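AT-less polyketide synthase (Streptomyces platensis subsp. rosaceus, PDB 4TKT) is a ketosynthase domain of an AT-less modular synthase for isomigrastatin and probably extends the polyketide chain by decarboxylative Claisen condensation. Local coordinates at residues 129-134 / 171-176; 493-498 / 596-601; 537-542 / 575-580. All coordinates share one frame; numbering follows the deposited sequence.

Contact 1 of 3, residues 129-134 / 171-176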
loop_
_atom_site.group_PDB
_atom_site.type_symbol
_atom_site.label_atom_id
_atom_site.label_comp_id
_atom_site.label_asym_id
_atom_site.label_seq_id
_atom_site.Cartn_x
_atom_site.Cartn_y
_atom_site.Cartn_z
ATOM N N GLY A 129 14.006 -17.460 -8.098
ATOM C CA GLY A 129 14.030 -16.572 -6.951
ATOM C C GLY A 129 12.903 -16.867 -5.983
ATOM O O GLY A 129 11.923 -17.515 -6.343
ATOM N N ASP A 130 13.041 -16.399 -4.747
ATOM C CA ASP A 130 11.994 -16.585 -3.752
ATOM C C ASP A 130 11.034 -15.393 -3.742
ATOM O O ASP A 130 9.859 -15.532 -4.082
ATOM C CB ASP A 130 12.604 -16.811 -2.360
ATOM C CG ASP A 130 13.764 -15.872 -2.059
ATOM O OD1 ASP A 130 13.750 -14.720 -2.541
ATOM O OD2 ASP A 130 14.693 -16.288 -1.333
ATOM N N ILE A 131 11.547 -14.224 -3.367
ATOM C CA ILE A 131 10.749 -13.006 -3.281
ATOM C C ILE A 131 11.135 -12.002 -4.362
ATOM O O ILE A 131 12.301 -11.628 -4.479
ATOM C CB ILE A 131 10.913 -12.319 -1.910
ATOM C CG1 ILE A 131 10.692 -13.311 -0.769
ATOM C CG2 ILE A 131 9.972 -11.132 -1.789
ATOM C CD1 ILE A 131 10.945 -12.715 0.593
ATOM N N GLY A 132 10.153 -11.558 -5.141
ATOM C CA GLY A 132 10.391 -10.539 -6.149
ATOM C C GLY A 132 9.921 -9.171 -5.691
ATOM O O GLY A 132 8.960 -9.059 -4.934
ATOM N N VAL A 133 10.602 -8.124 -6.145
ATOM C CA VAL A 133 10.241 -6.764 -5.759
ATOM C C VAL A 133 10.048 -5.887 -6.991
ATOM O O VAL A 133 10.977 -5.676 -7.769
ATOM C CB VAL A 133 11.305 -6.132 -4.837
ATOM C CG1 VAL A 133 10.849 -4.764 -4.363
ATOM C CG2 VAL A 133 11.573 -7.037 -3.643
ATOM N N PHE A 134 8.831 -5.386 -7.161
ATOM C CA PHE A 134 8.479 -4.584 -8.323
ATOM C C PHE A 134 7.923 -3.247 -7.873
ATOM O O PHE A 134 6.803 -3.168 -7.371
ATOM C CB PHE A 134 7.461 -5.318 -9.196
ATOM C CG PHE A 134 7.951 -6.636 -9.710
ATOM C CD1 PHE A 134 7.849 -7.777 -8.935
ATOM C CD2 PHE A 134 8.526 -6.735 -10.966
ATOM C CE1 PHE A 134 8.307 -8.991 -9.402
ATOM C CE2 PHE A 134 8.985 -7.945 -11.439
ATOM C CZ PHE A 134 8.875 -9.074 -10.656
ATOM N N TYR A 171 17.512 -6.175 -0.940
ATOM C CA TYR A 171 18.690 -6.331 -0.100
ATOM C C TYR A 171 18.285 -6.580 1.352
ATOM O O TYR A 171 18.793 -7.494 2.004
ATOM C CB TYR A 171 19.584 -5.095 -0.201
ATOM C CG TYR A 171 20.835 -5.171 0.642
ATOM C CD1 TYR A 171 21.918 -5.944 0.241
ATOM C CD2 TYR A 171 20.937 -4.471 1.835
ATOM C CE1 TYR A 171 23.065 -6.021 1.007
ATOM C CE2 TYR A 171 22.081 -4.538 2.609
ATOM C CZ TYR A 171 23.141 -5.315 2.188
ATOM O OH TYR A 171 24.284 -5.390 2.949
ATOM N N PHE A 172 17.354 -5.771 1.844
ATOM C CA PHE A 172 16.904 -5.867 3.225
ATOM C C PHE A 172 16.184 -7.181 3.508
ATOM O O PHE A 172 16.393 -7.801 4.551
ATOM C CB PHE A 172 15.987 -4.692 3.563
ATOM C CG PHE A 172 15.264 -4.848 4.866
ATOM C CD1 PHE A 172 15.948 -4.757 6.066
ATOM C CD2 PHE A 172 13.901 -5.087 4.892
ATOM C CE1 PHE A 172 15.286 -4.903 7.272
ATOM C CE2 PHE A 172 13.231 -5.233 6.093
ATOM C CZ PHE A 172 13.924 -5.140 7.284
ATOM N N LEU A 173 15.335 -7.596 2.573
ATOM C CA LEU A 173 14.545 -8.812 2.727
ATOM C C LEU A 173 15.353 -10.072 2.462
ATOM O O LEU A 173 14.852 -11.181 2.652
ATOM C CB LEU A 173 13.344 -8.791 1.779
ATOM C CG LEU A 173 12.246 -7.756 2.009
ATOM C CD1 LEU A 173 11.152 -7.930 0.970
ATOM C CD2 LEU A 173 11.688 -7.899 3.409
ATOM N N ASP A 174 16.596 -9.892 2.018
ATOM C CA ASP A 174 17.396 -10.990 1.486
ATOM C C ASP A 174 16.590 -11.720 0.414
ATOM O O ASP A 174 16.492 -12.946 0.417
ATOM C CB ASP A 174 17.832 -11.951 2.597
ATOM C CG ASP A 174 18.898 -12.930 2.139
ATOM O OD1 ASP A 174 19.543 -12.669 1.100
ATOM O OD2 ASP A 174 19.091 -13.960 2.818
ATOM N N ALA A 175 15.998 -10.948 -0.491
ATOM C CA ALA A 175 15.187 -11.502 -1.570
ATOM C C ALA A 175 16.053 -11.853 -2.774
ATOM O O ALA A 175 16.982 -11.120 -3.113
ATOM C CB ALA A 175 14.098 -10.524 -1.966
ATOM N N SER A 176 15.746 -12.973 -3.420
ATOM C CA SER A 176 16.550 -13.440 -4.543
ATOM C C SER A 176 15.779 -13.409 -5.857
ATOM O O SER A 176 16.295 -13.828 -6.889
ATOM C CB SER A 176 17.061 -14.856 -4.284
ATOM O OG SER A 176 16.005 -15.798 -4.367
HETATM O O HOH W 1 17.405 -15.178 -0.745
#
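Asp130 OD1 accepts the backbone N-H of Ser176 at 2.8 Å, a nearly straight bond (169°) that meets the oxygen on the syn side of the carboxylate, somewhat out of its plane. A second bond runs the other way, from Asp130 N to Ser176 OG at 3.0 Å. Each residue thus offers both a backbone N-H and a side-chain oxygen to the other, which suits two short polar residues on neighbouring backbones. Asp130 holds CG between its own N and carbonyl carbon (chi1 43°), which keeps CG close over its own backbone. The other carboxylate oxygen, OD2, is bridged to Asp174 O by a water that donates to both. Asp174 closes helix 163-173 with positive phi in a Schellman motif. Beyond it Ala175 lays its CB 3.7 Å from Ile131 CB; a methyl is small enough to lie against the strand there, and Leu173 CD1 touches Ile131 CG2 more loosely. Ile131 bonds through its backbone to Gly177 and packs on helix 113-121, while Leu173 O is held by Arg117. Asp130 is buried, so the Ser176 N-H and the water probably help to stabilise its negative charge, and the pair of bonds ties the helix exit to strand 129-136 of the thiolase fold.

Contact 2 of 3, residues 493-498 / 596-601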
loop_
_atom_site.group_PDB
_atom_site.type_symbol
_atom_site.label_atom_id
_atom_site.label_comp_id
_atom_site.label_asym_id
_atom_site.label_seq_id
_atom_site.Cartn_x
_atom_site.Cartn_y
_atom_site.Cartn_z
ATOM N N LEU A 493 -7.924 -15.146 20.411
ATOM C CA LEU A 493 -6.603 -15.352 21.015
ATOM C C LEU A 493 -5.707 -16.394 20.327
ATOM O O LEU A 493 -4.501 -16.177 20.222
ATOM C CB LEU A 493 -6.753 -15.720 22.494
ATOM C CG LEU A 493 -6.976 -14.547 23.449
ATOM C CD1 LEU A 493 -6.907 -15.014 24.886
ATOM C CD2 LEU A 493 -5.957 -13.456 23.200
ATOM N N PRO A 494 -6.273 -17.531 19.878
ATOM C CA PRO A 494 -5.384 -18.452 19.154
ATOM C C PRO A 494 -4.831 -17.865 17.852
ATOM O O PRO A 494 -3.684 -18.136 17.498
ATOM C CB PRO A 494 -6.289 -19.653 18.867
ATOM C CG PRO A 494 -7.301 -19.620 19.958
ATOM C CD PRO A 494 -7.566 -18.164 20.198
ATOM N N ASP A 495 -5.634 -17.067 17.155
ATOM C CA ASP A 495 -5.191 -16.443 15.912
ATOM C C ASP A 495 -4.152 -15.356 16.177
ATOM O O ASP A 495 -3.143 -15.263 15.477
ATOM C CB ASP A 495 -6.378 -15.854 15.148
ATOM C CG ASP A 495 -7.354 -16.912 14.678
ATOM O OD1 ASP A 495 -6.929 -18.068 14.473
ATOM O OD2 ASP A 495 -8.546 -16.584 14.508
ATOM N N ILE A 496 -4.414 -14.533 17.190
ATOM C CA ILE A 496 -3.510 -13.452 17.566
ATOM C C ILE A 496 -2.136 -13.986 17.948
ATOM O O ILE A 496 -1.115 -13.498 17.466
ATOM C CB ILE A 496 -4.078 -12.631 18.737
ATOM C CG1 ILE A 496 -5.354 -11.907 18.305
ATOM C CG2 ILE A 496 -3.051 -11.636 19.244
ATOM C CD1 ILE A 496 -6.074 -11.215 19.434
ATOM N N ALA A 497 -2.121 -14.998 18.811
ATOM C CA ALA A 497 -0.876 -15.604 19.269
ATOM C C ALA A 497 -0.088 -16.201 18.109
ATOM O O ALA A 497 1.120 -16.007 18.009
ATOM C CB ALA A 497 -1.161 -16.668 20.320
ATOM N N TYR A 498 -0.783 -16.919 17.234
ATOM C CA TYR A 498 -0.144 -17.554 16.086
ATOM C C TYR A 498 0.487 -16.520 15.156
ATOM O O TYR A 498 1.624 -16.687 14.706
ATOM C CB TYR A 498 -1.157 -18.405 15.318
ATOM C CG TYR A 498 -0.585 -19.085 14.095
ATOM C CD1 TYR A 498 0.236 -20.198 14.216
ATOM C CD2 TYR A 498 -0.872 -18.618 12.818
ATOM C CE1 TYR A 498 0.761 -20.825 13.101
ATOM C CE2 TYR A 498 -0.353 -19.238 11.696
ATOM C CZ TYR A 498 0.464 -20.341 11.844
ATOM O OH TYR A 498 0.986 -20.965 10.734
ATOM N N LYS A 596 -4.141 -25.251 11.619
ATOM C CA LYS A 596 -3.408 -24.032 11.953
ATOM C C LYS A 596 -4.330 -22.824 12.081
ATOM O O LYS A 596 -5.231 -22.638 11.264
ATOM C CB LYS A 596 -2.328 -23.753 10.905
ATOM C CG LYS A 596 -1.145 -24.700 10.980
ATOM C CD LYS A 596 -0.133 -24.415 9.887
ATOM C CE LYS A 596 1.139 -25.220 10.096
ATOM N NZ LYS A 596 0.871 -26.682 10.184
ATOM N N PRO A 597 -4.101 -21.998 13.113
ATOM C CA PRO A 597 -4.890 -20.783 13.348
ATOM C C PRO A 597 -4.764 -19.800 12.193
ATOM O O PRO A 597 -3.809 -19.877 11.422
ATOM C CB PRO A 597 -4.275 -20.202 14.627
ATOM C CG PRO A 597 -3.592 -21.355 15.283
ATOM C CD PRO A 597 -3.089 -22.206 14.162
ATOM N N ARG A 598 -5.722 -18.887 12.077
ATOM C CA ARG A 598 -5.702 -17.905 11.004
ATOM C C ARG A 598 -4.703 -16.794 11.297
ATOM O O ARG A 598 -4.537 -16.384 12.444
ATOM C CB ARG A 598 -7.090 -17.294 10.794
ATOM C CG ARG A 598 -8.212 -18.291 10.584
ATOM C CD ARG A 598 -9.493 -17.570 10.186
ATOM N NE ARG A 598 -9.695 -16.353 10.970
ATOM C CZ ARG A 598 -10.660 -15.466 10.748
ATOM N NH1 ARG A 598 -11.524 -15.657 9.759
ATOM N NH2 ARG A 598 -10.762 -14.388 11.513
ATOM N N LYS A 599 -4.034 -16.311 10.258
ATOM C CA LYS A 599 -3.265 -15.085 10.381
ATOM C C LYS A 599 -4.249 -13.923 10.370
ATOM O O LYS A 599 -5.238 -13.955 9.642
ATOM C CB LYS A 599 -2.244 -14.958 9.253
ATOM C CG LYS A 599 -1.129 -15.981 9.326
ATOM C CD LYS A 599 -0.379 -16.082 8.013
ATOM C CE LYS A 599 0.727 -17.120 8.100
ATOM N NZ LYS A 599 1.086 -17.668 6.762
ATOM N N VAL A 600 -4.002 -12.915 11.196
ATOM C CA VAL A 600 -4.903 -11.772 11.259
ATOM C C VAL A 600 -4.137 -10.465 11.155
ATOM O O VAL A 600 -2.921 -10.429 11.344
ATOM C CB VAL A 600 -5.733 -11.769 12.558
ATOM C CG1 VAL A 600 -6.724 -12.923 12.562
ATOM C CG2 VAL A 600 -4.820 -11.827 13.776
ATOM N N ALA A 601 -4.857 -9.393 10.850
ATOM C CA ALA A 601 -4.250 -8.078 10.724
ATOM C C ALA A 601 -3.987 -7.469 12.095
ATOM O O ALA A 601 -4.916 -7.189 12.850
ATOM C CB ALA A 601 -5.135 -7.161 9.895
#
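Tyr498 and Pro597 meet ring to ring: Pro597 CD lies over one face of the tyrosine, 4.1 Å from the ring centroid and offset toward the rim, a CH-pi contact. The two side chains cross at about a right angle, and Tyr498 CB also touches Pro597 CB at 3.7 Å. Proline suits an extended segment because its rigid ring needs no N-H partner and presents its CH groups to the aromatic face. Tyr498 CG, anti to the backbone N (chi1 179°), stands off helix 493-502, and the ring beyond it meets Pro597. Lys599 CG comes to the ring edge and Lys596 CD to the hydroxyl, so the aliphatic parts of both lysines border the aromatic group. One turn earlier, Asp495 OD1 accepts Arg598 N at 2.8 Å. This donor stands well above the carboxylate plane, 56° out of it, and the bond is bent. OD2 faces Arg598 NE at 3.7 Å, a long salt bridge. Asp495 CB also rests on Val600 CG1 at 3.9 Å, where the branched valine turns toward the helix. Farther out, His591 packs edge-to-face with Tyr498, Thr499 OG1 bonds both Asp495 O and Val600 N, and Lys599 NZ makes a salt bridge to Asp269. The segment is therefore fastened to the linker helix by its backbone and CH groups, with the long ion pair probably adding only modestly at this partly exposed place.

Contact 3 of 3, residues 537-542 / 575-580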
loop_
_atom_site.group_PDB
_atom_site.type_symbol
_atom_site.label_atom_id
_atom_site.label_comp_id
_atom_site.label_asym_id
_atom_site.label_seq_id
_atom_site.Cartn_x
_atom_site.Cartn_y
_atom_site.Cartn_z
ATOM N N GLY A 537 3.323 -15.352 34.731
ATOM C CA GLY A 537 3.272 -15.933 33.404
ATOM C C GLY A 537 3.674 -14.939 32.333
ATOM O O GLY A 537 3.709 -15.272 31.148
ATOM N N ALA A 538 3.973 -13.712 32.746
ATOM C CA ALA A 538 4.439 -12.692 31.812
ATOM C C ALA A 538 5.923 -12.434 32.026
ATOM O O ALA A 538 6.402 -12.436 33.159
ATOM C CB ALA A 538 3.642 -11.408 31.974
ATOM N N TYR A 539 6.654 -12.221 30.936
ATOM C CA TYR A 539 8.104 -12.081 31.013
ATOM C C TYR A 539 8.607 -10.968 30.099
ATOM O O TYR A 539 8.146 -10.823 28.967
ATOM C CB TYR A 539 8.781 -13.408 30.661
ATOM C CG TYR A 539 8.162 -14.600 31.360
ATOM C CD1 TYR A 539 8.519 -14.932 32.659
ATOM C CD2 TYR A 539 7.210 -15.386 30.722
ATOM C CE1 TYR A 539 7.950 -16.017 33.303
ATOM C CE2 TYR A 539 6.637 -16.471 31.355
ATOM C CZ TYR A 539 7.009 -16.782 32.646
ATOM O OH TYR A 539 6.439 -17.862 33.277
ATOM N N PHE A 540 9.554 -10.187 30.605
ATOM C CA PHE A 540 10.063 -9.022 29.893
ATOM C C PHE A 540 11.588 -9.016 29.869
ATOM O O PHE A 540 12.236 -9.397 30.842
ATOM C CB PHE A 540 9.536 -7.737 30.541
ATOM C CG PHE A 540 9.950 -6.480 29.832
ATOM C CD1 PHE A 540 9.145 -5.930 28.850
ATOM C CD2 PHE A 540 11.137 -5.840 30.155
ATOM C CE1 PHE A 540 9.518 -4.772 28.200
ATOM C CE2 PHE A 540 11.517 -4.684 29.504
ATOM C CZ PHE A 540 10.707 -4.148 28.527
ATOM N N ASN A 541 12.158 -8.576 28.753
ATOM C CA ASN A 541 13.604 -8.471 28.622
ATOM C C ASN A 541 13.999 -7.371 27.645
ATOM O O ASN A 541 13.618 -7.410 26.477
ATOM C CB ASN A 541 14.196 -9.807 28.173
ATOM C CG ASN A 541 15.661 -9.704 27.800
ATOM O OD1 ASN A 541 16.414 -8.934 28.395
ATOM N ND2 ASN A 541 16.073 -10.478 26.802
ATOM N N PRO A 542 14.764 -6.379 28.127
ATOM C CA PRO A 542 15.269 -5.276 27.302
ATOM C C PRO A 542 16.339 -5.723 26.305
ATOM O O PRO A 542 16.673 -4.973 25.392
ATOM C CB PRO A 542 15.866 -4.309 28.333
ATOM C CG PRO A 542 15.259 -4.700 29.637
ATOM C CD PRO A 542 15.072 -6.178 29.552
ATOM N N LEU A 575 8.931 -22.332 28.044
ATOM C CA LEU A 575 9.284 -21.932 26.687
ATOM C C LEU A 575 9.229 -20.416 26.533
ATOM O O LEU A 575 10.135 -19.808 25.966
ATOM C CB LEU A 575 8.352 -22.597 25.673
ATOM C CG LEU A 575 8.624 -22.283 24.201
ATOM C CD1 LEU A 575 10.044 -22.669 23.824
ATOM C CD2 LEU A 575 7.622 -22.997 23.307
ATOM N N ALA A 576 8.165 -19.815 27.053
ATOM C CA ALA A 576 7.963 -18.376 26.942
ATOM C C ALA A 576 9.056 -17.598 27.661
ATOM O O ALA A 576 9.560 -16.599 27.148
ATOM C CB ALA A 576 6.597 -17.992 27.489
ATOM N N GLU A 577 9.420 -18.056 28.852
ATOM C CA GLU A 577 10.440 -17.370 29.630
ATOM C C GLU A 577 11.800 -17.515 28.959
ATOM O O GLU A 577 12.570 -16.557 28.884
ATOM C CB GLU A 577 10.482 -17.911 31.059
ATOM C CG GLU A 577 11.343 -17.087 32.002
ATOM C CD GLU A 577 11.120 -17.441 33.459
ATOM O OE1 GLU A 577 10.429 -18.445 33.733
ATOM O OE2 GLU A 577 11.633 -16.710 34.332
ATOM N N ALA A 578 12.081 -18.715 28.460
ATOM C CA ALA A 578 13.343 -18.992 27.786
ATOM C C ALA A 578 13.471 -18.154 26.524
ATOM O O ALA A 578 14.537 -17.612 26.235
ATOM C CB ALA A 578 13.455 -20.468 27.454
ATOM N N TRP A 579 12.375 -18.053 25.777
ATOM C CA TRP A 579 12.353 -17.265 24.553
ATOM C C TRP A 579 12.629 -15.795 24.851
ATOM O O TRP A 579 13.420 -15.152 24.166
ATOM C CB TRP A 579 11.010 -17.417 23.838
ATOM C CG TRP A 579 10.900 -16.563 22.613
ATOM C CD1 TRP A 579 11.286 -16.893 21.344
ATOM C CD2 TRP A 579 10.377 -15.232 22.540
ATOM N NE1 TRP A 579 11.033 -15.848 20.487
ATOM C CE2 TRP A 579 10.476 -14.817 21.195
ATOM C CE3 TRP A 579 9.834 -14.350 23.480
ATOM C CZ2 TRP A 579 10.052 -13.561 20.770
ATOM C CZ3 TRP A 579 9.414 -13.103 23.054
ATOM C CH2 TRP A 579 9.526 -12.720 21.712
ATOM N N THR A 580 11.972 -15.278 25.883
ATOM C CA THR A 580 12.166 -13.899 26.312
ATOM C C THR A 580 13.627 -13.643 26.672
ATOM O O THR A 580 14.150 -12.551 26.455
ATOM C CB THR A 580 11.266 -13.564 27.514
ATOM O OG1 THR A 580 9.902 -13.835 27.170
ATOM C CG2 THR A 580 11.401 -12.104 27.908
#
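Tyr539 and Asn541 face helix 573-580 from strand 538-541, whose local axis passes 8.0 Å from that of 575-580 and runs nearly parallel to it, 9° apart. The alternation of the strand turns both side chains to the helix and Phe540 to the opposite side. Tyr539 lies flat beneath Glu577: Glu577 CB sits over the ring centre, 3.8 Å from the centroid and only 6° off the normal. With CG anti to its backbone N, Glu577 continues across the ring, CG resting over CD1 and CE1. The carboxylate follows nearly parallel to the ring, 20° apart, its CD 3.5 Å from Tyr539 CE1. The long aliphatic stem of glutamate thus covers an aromatic face while its carboxylate reaches the CE1 side of the ring; the residue as a whole is exposed. Ala576 CB touches Tyr539 CE2 obliquely, a small residue where helix and sheet come close. Thr580 touches both strand side chains, OG1 near Tyr539 CB and CG2 packed 3.6 Å from Asn541 CB. Its OG1 also bonds back to Ala576 O at 2.8 Å, a carbonyl that takes Thr580 N from the other face. Asn541 ND2 then donates to Thr580 O at 2.8 Å, in the plane of that carbonyl, while Asn541 OD1 takes Gly543 N. Strand 509-515 pairs with 538-541 and its Ala512 touches both Ala576 and Thr580; on the reverse side Phe540 meets helix 469-482. Helices on both faces of a three-stranded antiparallel sheet are consistent with the layered alpha/beta build of the KS-MAT linker region.

Contact 1 belongs to the ketosynthase body, whereas contacts 2 and 3 probably belong to the linker region, contact 3 nested inside the loop that contact 2 closes. All three are partly buried, but contact 3 is the most peripheral, its centre about 34 Å from the chain centre against about 17 Å for contact 1. No two of them touch; the centres of contacts 2 and 3 are about 20 Å apart. Their elements differ: a helix exit against a strand, a helix against an extended segment, and a helix against an edge strand. A buried carboxylate dominates contact 1, whereas contacts 2 and 3 each lay CH groups over a tyrosine face beside one hydrogen bond.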